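PDB 5VIT: MdcC from Pseudomonas fluorescens, which probably serves as the acyl carrier subunit of malonate decarboxylase, bearing acetyl and malonyl groups as thioesters on a phosphoribosyl-dephospho-CoA prosthetic group. Local coordinates for residues M1-G11 with G38-N49; L62-I73 with L89-G97. All coordinates share one frame; numbering follows the deposited sequence.

Interaction 1 of 2, residues M1-G11 with G38-N49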
loop_
_atom_site.group_PDB
_atom_site.type_symbol
_atom_site.label_atom_id
_atom_site.label_comp_id
_atom_site.label_asym_id
_atom_site.label_seq_id
_atom_site.Cartn_x
_atom_site.Cartn_y
_atom_site.Cartn_z
ATOM N N MET B 1 9.917 31.301 -13.737
ATOM C CA MET B 1 8.986 31.318 -12.616
ATOM C C MET B 1 7.556 31.622 -13.063
ATOM O O MET B 1 7.335 32.472 -13.929
ATOM C CB MET B 1 9.436 32.349 -11.578
ATOM C CG MET B 1 8.433 32.624 -10.475
ATOM S SD MET B 1 8.949 33.908 -9.309
ATOM C CE MET B 1 7.436 34.827 -9.136
ATOM N N GLU B 2 6.575 30.947 -12.475
ATOM C CA GLU B 2 5.213 31.400 -12.687
ATOM C C GLU B 2 4.377 31.400 -11.430
ATOM O O GLU B 2 4.766 30.854 -10.395
ATOM C CB GLU B 2 4.517 30.585 -13.789
ATOM C CG GLU B 2 4.844 29.119 -13.870
ATOM C CD GLU B 2 4.445 28.523 -15.228
ATOM O OE1 GLU B 2 5.060 28.888 -16.251
ATOM O OE2 GLU B 2 3.511 27.696 -15.275
ATOM N N THR B 3 3.243 32.081 -11.526
ATOM C CA THR B 3 2.308 32.177 -10.428
ATOM C C THR B 3 1.010 31.553 -10.895
ATOM O O THR B 3 0.511 31.854 -11.987
ATOM C CB THR B 3 2.091 33.632 -9.975
ATOM O OG1 THR B 3 3.347 34.190 -9.584
ATOM C CG2 THR B 3 1.142 33.700 -8.792
ATOM N N LEU B 4 0.489 30.656 -10.070
ATOM C CA LEU B 4 -0.646 29.835 -10.437
ATOM C C LEU B 4 -1.669 29.919 -9.330
ATOM O O LEU B 4 -1.316 30.076 -8.164
ATOM C CB LEU B 4 -0.215 28.380 -10.665
ATOM C CG LEU B 4 0.944 28.127 -11.624
ATOM C CD1 LEU B 4 1.461 26.709 -11.463
ATOM C CD2 LEU B 4 0.487 28.354 -13.055
ATOM N N SER B 5 -2.936 29.807 -9.698
ATOM C CA SER B 5 -4.020 29.867 -8.731
ATOM C C SER B 5 -4.906 28.661 -8.884
ATOM O O SER B 5 -5.183 28.232 -10.001
ATOM C CB SER B 5 -4.839 31.143 -8.913
ATOM O OG SER B 5 -3.999 32.270 -8.761
ATOM N N PHE B 6 -5.345 28.108 -7.765
ATOM C CA PHE B 6 -6.209 26.940 -7.800
ATOM C C PHE B 6 -7.336 27.154 -6.825
ATOM O O PHE B 6 -7.197 27.906 -5.866
ATOM C CB PHE B 6 -5.443 25.657 -7.446
ATOM C CG PHE B 6 -4.254 25.403 -8.326
ATOM C CD1 PHE B 6 -3.051 26.041 -8.082
ATOM C CD2 PHE B 6 -4.344 24.535 -9.396
ATOM C CE1 PHE B 6 -1.965 25.828 -8.894
ATOM C CE2 PHE B 6 -3.255 24.304 -10.206
ATOM C CZ PHE B 6 -2.056 24.947 -9.947
ATOM N N GLU B 7 -8.453 26.486 -7.069
ATOM C CA GLU B 7 -9.577 26.581 -6.162
ATOM C C GLU B 7 -10.323 25.256 -6.095
ATOM O O GLU B 7 -10.486 24.550 -7.092
ATOM C CB GLU B 7 -10.499 27.724 -6.585
ATOM C CG GLU B 7 -11.682 27.916 -5.665
ATOM C CD GLU B 7 -12.464 29.162 -5.999
ATOM O OE1 GLU B 7 -13.707 29.131 -5.857
ATOM O OE2 GLU B 7 -11.829 30.171 -6.395
ATOM N N PHE B 8 -10.752 24.905 -4.896
ATOM C CA PHE B 8 -11.359 23.612 -4.677
ATOM C C PHE B 8 -12.509 23.753 -3.729
ATOM O O PHE B 8 -12.519 24.675 -2.912
ATOM C CB PHE B 8 -10.331 22.608 -4.135
ATOM C CG PHE B 8 -9.271 22.264 -5.127
ATOM C CD1 PHE B 8 -8.054 22.926 -5.116
ATOM C CD2 PHE B 8 -9.510 21.309 -6.104
ATOM C CE1 PHE B 8 -7.096 22.628 -6.049
ATOM C CE2 PHE B 8 -8.547 21.004 -7.038
ATOM C CZ PHE B 8 -7.343 21.667 -7.014
ATOM N N PRO B 9 -13.492 22.845 -3.845
ATOM C CA PRO B 9 -14.597 22.797 -2.885
ATOM C C PRO B 9 -14.074 22.414 -1.512
ATOM O O PRO B 9 -13.277 21.481 -1.400
ATOM C CB PRO B 9 -15.522 21.717 -3.461
ATOM C CG PRO B 9 -14.618 20.861 -4.299
ATOM C CD PRO B 9 -13.623 21.820 -4.894
ATOM N N ALA B 10 -14.505 23.133 -0.483
ATOM C CA ALA B 10 -14.052 22.844 0.874
ATOM C C ALA B 10 -15.204 22.957 1.871
ATOM O O ALA B 10 -16.321 23.293 1.503
ATOM C CB ALA B 10 -12.911 23.774 1.260
ATOM N N GLY B 11 -14.928 22.656 3.129
ATOM C CA GLY B 11 -15.944 22.693 4.160
ATOM C C GLY B 11 -15.889 23.998 4.924
ATOM O O GLY B 11 -15.819 25.075 4.327
ATOM N N GLY B 38 -16.768 26.694 2.262
ATOM C CA GLY B 38 -17.040 26.079 0.979
ATOM C C GLY B 38 -15.911 26.159 -0.044
ATOM O O GLY B 38 -15.995 25.541 -1.111
ATOM N N LYS B 39 -14.851 26.903 0.275
ATOM C CA LYS B 39 -13.816 27.199 -0.710
ATOM C C LYS B 39 -12.372 27.080 -0.183
ATOM O O LYS B 39 -12.043 27.529 0.914
ATOM C CB LYS B 39 -14.044 28.601 -1.265
ATOM C CG LYS B 39 -13.382 28.849 -2.588
ATOM C CD LYS B 39 -13.506 30.309 -2.999
ATOM C CE LYS B 39 -14.949 30.719 -3.181
ATOM N NZ LYS B 39 -15.023 32.099 -3.731
ATOM N N LEU B 40 -11.516 26.460 -0.979
ATOM C CA LEU B 40 -10.095 26.379 -0.678
ATOM C C LEU B 40 -9.338 27.064 -1.792
ATOM O O LEU B 40 -9.366 26.594 -2.936
ATOM C CB LEU B 40 -9.642 24.932 -0.552
ATOM C CG LEU B 40 -8.143 24.696 -0.368
ATOM C CD1 LEU B 40 -7.717 24.959 1.065
ATOM C CD2 LEU B 40 -7.807 23.279 -0.762
ATOM N N SER B 41 -8.681 28.177 -1.467
ATOM C CA SER B 41 -7.942 28.957 -2.463
ATOM C C SER B 41 -6.449 28.735 -2.316
ATOM O O SER B 41 -5.900 28.931 -1.243
ATOM C CB SER B 41 -8.254 30.456 -2.332
ATOM O OG SER B 41 -9.576 30.741 -2.748
ATOM N N ILE B 42 -5.796 28.343 -3.403
ATOM C CA ILE B 42 -4.370 28.048 -3.369
ATOM C C ILE B 42 -3.624 28.884 -4.391
ATOM O O ILE B 42 -3.977 28.914 -5.576
ATOM C CB ILE B 42 -4.081 26.560 -3.643
ATOM C CG1 ILE B 42 -4.799 25.667 -2.621
ATOM C CG2 ILE B 42 -2.575 26.310 -3.647
ATOM C CD1 ILE B 42 -4.820 24.187 -2.990
ATOM N N GLN B 43 -2.602 29.577 -3.909
ATOM C CA GLN B 43 -1.689 30.321 -4.756
ATOM C C GLN B 43 -0.338 29.614 -4.754
ATOM O O GLN B 43 0.186 29.294 -3.687
ATOM C CB GLN B 43 -1.544 31.747 -4.245
ATOM C CG GLN B 43 -0.792 32.658 -5.157
ATOM C CD GLN B 43 -1.718 33.434 -6.054
ATOM O OE1 GLN B 43 -2.907 33.097 -6.198
ATOM N NE2 GLN B 43 -1.197 34.509 -6.638
ATOM N N VAL B 44 0.213 29.357 -5.936
ATOM C CA VAL B 44 1.523 28.722 -6.046
ATOM C C VAL B 44 2.477 29.618 -6.813
ATOM O O VAL B 44 2.170 30.069 -7.918
ATOM C CB VAL B 44 1.476 27.341 -6.770
ATOM C CG1 VAL B 44 2.890 26.789 -6.970
ATOM C CG2 VAL B 44 0.621 26.342 -6.011
ATOM N N GLN B 45 3.634 29.873 -6.219
ATOM C CA GLN B 45 4.733 30.498 -6.933
ATOM C C GLN B 45 5.838 29.469 -7.011
ATOM O O GLN B 45 6.284 28.951 -5.974
ATOM C CB GLN B 45 5.201 31.757 -6.224
ATOM C CG GLN B 45 5.116 32.979 -7.072
ATOM C CD GLN B 45 5.232 34.252 -6.262
ATOM O OE1 GLN B 45 5.372 34.214 -5.037
ATOM N NE2 GLN B 45 5.163 35.393 -6.942
ATOM N N THR B 46 6.261 29.142 -8.228
ATOM C CA THR B 46 7.201 28.042 -8.412
ATOM C C THR B 46 8.283 28.444 -9.408
ATOM O O THR B 46 8.029 29.190 -10.339
ATOM C CB THR B 46 6.468 26.723 -8.878
ATOM O OG1 THR B 46 7.403 25.640 -8.958
ATOM C CG2 THR B 46 5.805 26.910 -10.245
ATOM N N SER B 47 9.494 27.958 -9.182
ATOM C CA SER B 47 10.610 28.188 -10.087
ATOM C C SER B 47 10.516 27.378 -11.380
ATOM O O SER B 47 11.172 27.699 -12.368
ATOM C CB SER B 47 11.917 27.839 -9.382
ATOM O OG SER B 47 11.855 26.525 -8.853
ATOM N N VAL B 48 9.727 26.307 -11.344
ATOM C CA VAL B 48 9.578 25.396 -12.473
ATOM C C VAL B 48 8.470 25.842 -13.440
ATOM O O VAL B 48 7.284 25.846 -13.086
ATOM C CB VAL B 48 9.250 23.985 -11.996
ATOM C CG1 VAL B 48 9.330 23.001 -13.170
ATOM C CG2 VAL B 48 10.181 23.571 -10.865
ATOM N N ASN B 49 8.860 26.210 -14.659
ATOM C CA ASN B 49 7.912 26.673 -15.669
ATOM C C ASN B 49 7.136 25.523 -16.291
ATOM O O ASN B 49 7.659 24.418 -16.409
ATOM C CB ASN B 49 8.636 27.448 -16.770
ATOM C CG ASN B 49 9.338 28.684 -16.253
ATOM O OD1 ASN B 49 8.735 29.533 -15.592
ATOM N ND2 ASN B 49 10.629 28.792 -16.552
#
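Met-1 begins the pairing of residues 1-11 with 38-49 by donating its backbone N to OD1 of Asn-49 at 2.8 Å, the donor lying 20° off the carbonyl plane. From Glu-2 to Pro-9 the two strands run antiparallel, their axes 4.7 Å apart at 162°. Thr-3 lies alongside Gln-45, whose NE2 gives a weak hydrogen bond to OG1. Leu-4 N to Val-44 O and Val-44 N to Leu-4 O are both 2.8 Å. Ser-5 OG donates to Gln-43 OE1 at 2.9 Å; with CG of Gln-43 anti to the backbone N (chi1 -171°), a bend at chi2 turns the amide back over this hydroxyl, which sits above the carbonyl plane. The Phe-6 ring reaches diagonally, CE1 meeting Val-44 CG2 at 3.9 Å, and packs edge-to-face with Phe-59 of helix 52-62. Glu-7 OE1 rests 3.1 Å from CD of Lys-39, and their salt bridge is long. Past the strand, Ala-10 N bonds Gly-38 O. One face is thus polar (Thr-3, Ser-5, Glu-7); the other is apolar from Leu-4 to Phe-8, Glu-2 and Thr-46 (bonded to Asp-77) adding polar groups at its Met-1 end. Backbone bonds fix the register while the rings meet the helix.

Interaction 2 of 2, residues L62-I73 with L89-G97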
loop_
_atom_site.group_PDB
_atom_site.type_symbol
_atom_site.label_atom_id
_atom_site.label_comp_id
_atom_site.label_asym_id
_atom_site.label_seq_id
_atom_site.Cartn_x
_atom_site.Cartn_y
_atom_site.Cartn_z
ATOM N N LEU B 62 -4.852 14.823 -3.684
ATOM C CA LEU B 62 -4.861 15.175 -2.285
ATOM C C LEU B 62 -6.307 15.349 -1.768
ATOM O O LEU B 62 -6.642 14.907 -0.669
ATOM C CB LEU B 62 -4.033 16.442 -2.094
ATOM C CG LEU B 62 -3.605 16.827 -0.692
ATOM C CD1 LEU B 62 -2.750 15.729 -0.063
ATOM C CD2 LEU B 62 -2.873 18.166 -0.761
ATOM N N PHE B 63 -7.168 15.964 -2.574
ATOM C CA PHE B 63 -8.525 16.289 -2.120
ATOM C C PHE B 63 -9.623 15.352 -2.662
ATOM O O PHE B 63 -10.815 15.623 -2.501
ATOM C CB PHE B 63 -8.848 17.742 -2.491
ATOM C CG PHE B 63 -7.817 18.721 -2.009
ATOM C CD1 PHE B 63 -7.358 19.736 -2.837
ATOM C CD2 PHE B 63 -7.293 18.619 -0.727
ATOM C CE1 PHE B 63 -6.390 20.624 -2.396
ATOM C CE2 PHE B 63 -6.330 19.504 -0.282
ATOM C CZ PHE B 63 -5.876 20.506 -1.118
ATOM N N ASP B 64 -9.211 14.246 -3.280
ATOM C CA ASP B 64 -10.132 13.263 -3.862
ATOM C C ASP B 64 -11.019 12.594 -2.803
ATOM O O ASP B 64 -10.560 11.761 -2.018
ATOM C CB ASP B 64 -9.323 12.209 -4.644
ATOM C CG ASP B 64 -10.199 11.179 -5.368
ATOM O OD1 ASP B 64 -9.637 10.301 -6.061
ATOM O OD2 ASP B 64 -11.438 11.228 -5.260
ATOM N N GLY B 65 -12.298 12.964 -2.792
ATOM C CA GLY B 65 -13.277 12.334 -1.921
ATOM C C GLY B 65 -13.091 12.703 -0.461
ATOM O O GLY B 65 -13.556 11.997 0.442
ATOM N N GLN B 66 -12.399 13.811 -0.213
ATOM C CA GLN B 66 -12.217 14.262 1.157
ATOM C C GLN B 66 -12.147 15.765 1.206
ATOM O O GLN B 66 -11.156 16.375 0.791
ATOM C CB GLN B 66 -10.973 13.647 1.782
ATOM C CG GLN B 66 -9.831 13.485 0.835
ATOM C CD GLN B 66 -8.826 12.462 1.340
ATOM O OE1 GLN B 66 -8.147 12.682 2.347
ATOM N NE2 GLN B 66 -8.743 11.325 0.652
ATOM N N THR B 67 -13.223 16.345 1.721
ATOM C CA THR B 67 -13.387 17.785 1.791
ATOM C C THR B 67 -12.447 18.357 2.854
ATOM O O THR B 67 -12.633 18.126 4.046
ATOM C CB THR B 67 -14.867 18.160 2.111
ATOM O OG1 THR B 67 -15.755 17.411 1.264
ATOM C CG2 THR B 67 -15.107 19.624 1.880
ATOM N N PRO B 68 -11.417 19.089 2.412
ATOM C CA PRO B 68 -10.498 19.735 3.350
ATOM C C PRO B 68 -11.184 20.909 4.047
ATOM O O PRO B 68 -12.271 21.312 3.634
ATOM C CB PRO B 68 -9.362 20.214 2.445
ATOM C CG PRO B 68 -10.044 20.514 1.152
ATOM C CD PRO B 68 -11.137 19.476 1.015
ATOM N N PRO B 69 -10.568 21.439 5.105
ATOM C CA PRO B 69 -11.088 22.679 5.677
ATOM C C PRO B 69 -10.928 23.823 4.682
ATOM O O PRO B 69 -10.033 23.774 3.832
ATOM C CB PRO B 69 -10.218 22.881 6.920
ATOM C CG PRO B 69 -8.957 22.126 6.622
ATOM C CD PRO B 69 -9.417 20.922 5.867
ATOM N N ALA B 70 -11.802 24.816 4.757
ATOM C CA ALA B 70 -11.674 25.989 3.911
ATOM C C ALA B 70 -10.471 26.789 4.395
ATOM O O ALA B 70 -10.443 27.278 5.522
ATOM C CB ALA B 70 -12.952 26.833 3.938
ATOM N N LEU B 71 -9.464 26.890 3.540
ATOM C CA LEU B 71 -8.214 27.530 3.913
ATOM C C LEU B 71 -7.749 28.461 2.820
ATOM O O LEU B 71 -8.211 28.389 1.679
ATOM C CB LEU B 71 -7.127 26.489 4.193
ATOM C CG LEU B 71 -7.296 25.525 5.365
ATOM C CD1 LEU B 71 -6.170 24.527 5.367
ATOM C CD2 LEU B 71 -7.326 26.280 6.677
ATOM N N LEU B 72 -6.836 29.348 3.199
ATOM C CA LEU B 72 -6.067 30.150 2.261
ATOM C C LEU B 72 -4.671 29.566 2.276
ATOM O O LEU B 72 -4.027 29.516 3.324
ATOM C CB LEU B 72 -6.046 31.625 2.662
ATOM C CG LEU B 72 -7.116 32.580 2.131
ATOM C CD1 LEU B 72 -8.445 31.899 1.987
ATOM C CD2 LEU B 72 -7.248 33.795 3.028
ATOM N N ILE B 73 -4.214 29.079 1.128
ATOM C CA ILE B 73 -2.920 28.420 1.094
ATOM C C ILE B 73 -2.030 29.155 0.137
ATOM O O ILE B 73 -2.383 29.380 -1.025
ATOM C CB ILE B 73 -3.024 26.936 0.687
ATOM C CG1 ILE B 73 -3.724 26.131 1.784
ATOM C CG2 ILE B 73 -1.633 26.348 0.438
ATOM C CD1 ILE B 73 -3.754 24.634 1.518
ATOM N N LEU B 89 2.501 19.467 2.280
ATOM C CA LEU B 89 1.112 19.875 2.307
ATOM C C LEU B 89 0.387 19.089 3.383
ATOM O O LEU B 89 -0.453 19.638 4.099
ATOM C CB LEU B 89 0.464 19.677 0.938
ATOM C CG LEU B 89 0.649 20.852 -0.017
ATOM C CD1 LEU B 89 0.370 20.449 -1.448
ATOM C CD2 LEU B 89 -0.294 21.952 0.419
ATOM N N GLU B 90 0.726 17.804 3.513
ATOM C CA GLU B 90 0.101 16.965 4.531
ATOM C C GLU B 90 0.578 17.399 5.921
ATOM O O GLU B 90 -0.227 17.451 6.859
ATOM C CB GLU B 90 0.376 15.475 4.259
ATOM C CG GLU B 90 -0.476 14.908 3.095
ATOM C CD GLU B 90 0.041 13.581 2.510
ATOM O OE1 GLU B 90 1.276 13.355 2.508
ATOM O OE2 GLU B 90 -0.787 12.778 2.015
ATOM N N GLN B 91 1.862 17.749 6.048
ATOM C CA GLN B 91 2.389 18.323 7.296
ATOM C C GLN B 91 1.658 19.616 7.706
ATOM O O GLN B 91 1.345 19.835 8.883
ATOM C CB GLN B 91 3.880 18.632 7.165
ATOM C CG GLN B 91 4.786 17.427 6.937
ATOM C CD GLN B 91 6.260 17.823 6.770
ATOM O OE1 GLN B 91 6.595 19.011 6.603
ATOM N NE2 GLN B 91 7.145 16.822 6.800
ATOM N N GLY B 92 1.420 20.481 6.724
ATOM C CA GLY B 92 0.691 21.715 6.946
ATOM C C GLY B 92 -0.736 21.480 7.420
ATOM O O GLY B 92 -1.158 22.060 8.418
ATOM N N PHE B 93 -1.472 20.624 6.713
ATOM C CA PHE B 93 -2.861 20.301 7.075
ATOM C C PHE B 93 -2.942 19.663 8.449
ATOM O O PHE B 93 -3.901 19.898 9.181
ATOM C CB PHE B 93 -3.505 19.374 6.035
ATOM C CG PHE B 93 -4.070 20.101 4.839
ATOM C CD1 PHE B 93 -3.353 20.182 3.651
ATOM C CD2 PHE B 93 -5.316 20.713 4.905
ATOM C CE1 PHE B 93 -3.870 20.846 2.545
ATOM C CE2 PHE B 93 -5.835 21.382 3.806
ATOM C CZ PHE B 93 -5.113 21.451 2.623
ATOM N N GLU B 94 -1.930 18.863 8.791
ATOM C CA GLU B 94 -1.821 18.245 10.108
ATOM C C GLU B 94 -1.763 19.262 11.251
ATOM O O GLU B 94 -2.479 19.122 12.241
ATOM C CB GLU B 94 -0.578 17.360 10.178
ATOM C CG GLU B 94 -0.786 16.044 10.911
ATOM C CD GLU B 94 -1.324 14.955 9.991
ATOM O OE1 GLU B 94 -1.592 15.260 8.802
ATOM O OE2 GLU B 94 -1.463 13.795 10.444
ATOM N N GLU B 95 -0.879 20.255 11.126
ATOM C CA GLU B 95 -0.741 21.308 12.141
ATOM C C GLU B 95 -2.005 22.161 12.314
ATOM O O GLU B 95 -2.396 22.486 13.437
ATOM C CB GLU B 95 0.431 22.227 11.806
ATOM C CG GLU B 95 1.786 21.619 12.047
ATOM C CD GLU B 95 2.905 22.644 11.951
ATOM O OE1 GLU B 95 2.673 23.825 12.299
ATOM O OE2 GLU B 95 4.022 22.268 11.534
ATOM N N ILE B 96 -2.633 22.510 11.194
ATOM C CA ILE B 96 -3.836 23.343 11.177
ATOM C C ILE B 96 -4.985 22.738 12.005
ATOM O O ILE B 96 -5.815 23.470 12.552
ATOM C CB ILE B 96 -4.310 23.583 9.712
ATOM C CG1 ILE B 96 -4.516 25.070 9.447
ATOM C CG2 ILE B 96 -5.590 22.830 9.397
ATOM C CD1 ILE B 96 -3.244 25.815 9.288
ATOM N N GLY B 97 -5.019 21.408 12.101
ATOM C CA GLY B 97 -6.023 20.707 12.885
ATOM C C GLY B 97 -5.513 20.208 14.235
ATOM O O GLY B 97 -5.839 19.099 14.662
#
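In this alpha/beta fold, two helices pack on one side of a mixed sheet, and here the end of helix 82-96 meets the last residue of helix 52-62 and the turn and strand that follow. The short axes of strand 71-73 and helix 89-96 stay 11.9 Å apart, so side chains make the contact. Phe-93 supplies about half of the surface the helix side buries. With CG anti to its carbonyl carbon (chi1 -84°), its ring swings across to 62-73: CZ lies 3.7 Å from CE2 of Phe-63, at the edge of that ring, the planes 72° apart. Ile-73 CD1 meets Phe-93 CZ at 3.6 Å, while Leu-71 CD1, at 3.5 Å, and Pro-68 CB approach CE2. Leu-71 and Ile-96 lie alongside, pointing opposite ways, CD2 to CG1 4.1 Å. Leu-62 divides its methyls: CD2 touches Leu-89 CD1 at 4.0 Å and CD1 the CG of Glu-90, whose carboxylate is paired with Arg-86. An alanine in place of Phe-93 would probably open a gap beside Phe-63, Leu-71 and Ile-73. Apart from the aliphatic part of Glu-90, only apolar side chains meet, consistent with a helix end held mainly by packing, without directed bonds between the segments.

Overall arrangement
Interactions 1 and 2 use one sheet differently, their centres about 13 Å apart. Interaction 1 pairs strand 2-9, outermost within this chain, with strand 39-46; interaction 2 lays helix 82-96 against the next strand, 71-78, and the turn before it. The two join: Gln-43 N to Ile-73 O and Ser-41 O to Ile-73 N, both 2.9 Å, are probable hydrogen bonds. Phe-63 links their apolar sides, its ring edge-to-face with Phe-8. Both are partly buried, but exposed residues touch only in interaction 1, along the Thr-3, Ser-5 and Glu-7 face and at the pair's ends. Chemistry follows place: backbone bonding dominates within the sheet (1085 Å² buried), apolar side-chain packing between sheet and helix (419 Å²).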